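Local coordinates for protein neuraminidase (Influenza A virus, PDB 4GDI) that is a neuraminidase-like ectodomain of a bat influenza virus that may remove terminal sialic acids from glycoconjugates, although its putative active site has diverged, at residues Ser13-Val18 against Thr201-Asn206. Sequence-based numbering, arbitrary orientation.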
# COMPACT_ATOMS: atom_id res chain seq x y z
N SER A 13 -1.59 29.81 -18.26
CA SER A 13 -1.26 30.80 -19.29
C SER A 13 -0.11 31.73 -18.93
O SER A 13 0.54 32.28 -19.80
CB SER A 13 -2.51 31.62 -19.65
OG SER A 13 -3.01 32.32 -18.53
N GLN A 14 0.14 31.92 -17.64
CA GLN A 14 1.26 32.75 -17.24
C GLN A 14 1.92 32.12 -16.02
O GLN A 14 1.27 31.45 -15.24
CB GLN A 14 0.80 34.16 -16.90
CG GLN A 14 0.15 34.91 -18.06
CD GLN A 14 1.13 35.20 -19.20
OE1 GLN A 14 2.34 35.30 -18.99
NE2 GLN A 14 0.60 35.32 -20.42
N MET A 15 3.22 32.33 -15.88
CA MET A 15 3.94 31.87 -14.72
C MET A 15 3.60 32.73 -13.52
O MET A 15 3.45 33.94 -13.66
CB MET A 15 5.44 31.93 -14.96
CG MET A 15 6.25 31.38 -13.77
SD MET A 15 8.01 31.17 -14.12
CE MET A 15 7.92 29.76 -15.24
N CYS A 16 3.48 32.12 -12.35
CA CYS A 16 3.26 32.88 -11.13
C CYS A 16 4.44 33.81 -10.90
O CYS A 16 5.58 33.48 -11.25
CB CYS A 16 3.08 31.95 -9.93
SG CYS A 16 1.67 30.82 -10.06
N GLU A 17 4.19 34.98 -10.32
CA GLU A 17 5.28 35.84 -9.89
C GLU A 17 6.06 35.10 -8.81
O GLU A 17 5.45 34.51 -7.91
CB GLU A 17 4.76 37.16 -9.33
CG GLU A 17 4.41 38.20 -10.37
CD GLU A 17 4.73 39.61 -9.89
OE1 GLU A 17 3.99 40.13 -9.03
OE2 GLU A 17 5.74 40.18 -10.36
N VAL A 18 7.38 35.13 -8.88
CA VAL A 18 8.20 34.47 -7.86
C VAL A 18 9.00 35.48 -7.04
O VAL A 18 9.90 36.13 -7.57
CB VAL A 18 9.16 33.46 -8.46
CG1 VAL A 18 10.08 32.88 -7.37
CG2 VAL A 18 8.40 32.35 -9.17
N THR A 201 17.86 20.67 -17.89
CA THR A 201 16.71 20.68 -17.01
C THR A 201 15.81 21.82 -17.49
O THR A 201 16.26 22.94 -17.73
CB THR A 201 17.12 20.81 -15.52
OG1 THR A 201 15.96 20.89 -14.68
CG2 THR A 201 17.99 22.07 -15.27
N CYS A 202 14.52 21.51 -17.64
CA CYS A 202 13.63 22.35 -18.44
C CYS A 202 12.28 22.60 -17.75
O CYS A 202 11.88 21.86 -16.85
CB CYS A 202 13.32 21.66 -19.77
SG CYS A 202 14.72 21.07 -20.77
N TYR A 203 11.58 23.63 -18.22
CA TYR A 203 10.20 23.88 -17.83
C TYR A 203 9.51 24.46 -19.05
O TYR A 203 10.18 24.78 -20.04
CB TYR A 203 10.11 24.82 -16.63
CG TYR A 203 10.67 26.19 -16.89
CD1 TYR A 203 12.02 26.46 -16.68
CD2 TYR A 203 9.86 27.22 -17.35
CE1 TYR A 203 12.55 27.72 -16.92
CE2 TYR A 203 10.37 28.49 -17.58
CZ TYR A 203 11.72 28.72 -17.37
OH TYR A 203 12.24 29.96 -17.61
N THR A 204 8.19 24.56 -19.00
CA THR A 204 7.45 25.14 -20.11
C THR A 204 6.50 26.25 -19.65
O THR A 204 5.92 26.19 -18.56
CB THR A 204 6.64 24.08 -20.87
OG1 THR A 204 5.98 24.70 -21.98
CG2 THR A 204 5.62 23.43 -19.96
N ILE A 205 6.37 27.27 -20.48
CA ILE A 205 5.45 28.38 -20.22
C ILE A 205 5.13 29.09 -21.53
O ILE A 205 6.00 29.22 -22.39
CB ILE A 205 6.06 29.40 -19.23
CG1 ILE A 205 4.98 30.33 -18.68
CG2 ILE A 205 7.16 30.21 -19.90
CD1 ILE A 205 3.88 29.62 -17.90
N ASN A 206 3.89 29.59 -21.64
CA ASN A 206 3.26 29.99 -22.92
C ASN A 206 3.88 29.37 -24.18
O ASN A 206 4.51 30.06 -24.97
CB ASN A 206 3.13 31.52 -23.09
CG ASN A 206 4.02 32.32 -22.15
OD1 ASN A 206 5.24 32.22 -22.21
ND2 ASN A 206 3.39 33.15 -21.30
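Tyr-203 meets Met-15 at the CD2-CE2 bond of its ring. The methyl CE of Met-15 lies obliquely 3.6 Å from CE2 of Tyr-203. The two side chains cross at about a right angle. The chain of Met-15 runs out with CG anti to the backbone N, and the turn at chi3 (-71°) brings CE of Met-15 to the ring. The hydroxyl of Tyr-203 is held elsewhere, by a hydrogen bond to Glu-274, and Phe-323 packs edge-to-face with the ring.

Ile-205 follows on the same side of the strand. CD1 of Ile-205 presses on the loop backbone, 3.4 Å from N of Met-15 and 3.7 Å from C of Gln-14. CD1 of Ile-205 also lies 4.1 Å from CB of Met-15.

Asn-206 follows the strand end and is poorly ordered. ND2 of Asn-206 gives a weak, bent hydrogen bond to O of Ser-13 (3.3 Å, 136° at the hydrogen). OE1 of Gln-14 also lies 3.3 Å from ND2 of Asn-206, with the two amide planes 52° apart.

The loop is tied to Cys-334 by the disulfide of Cys-16. Residues 201-205 belong to strand 200-205, the first and an edge strand of a four-stranded antiparallel blade. The contact thus lays the N-terminal segment that leads into strand 20-25 against the end of another blade, within the beta-propeller fold of influenza neuraminidases.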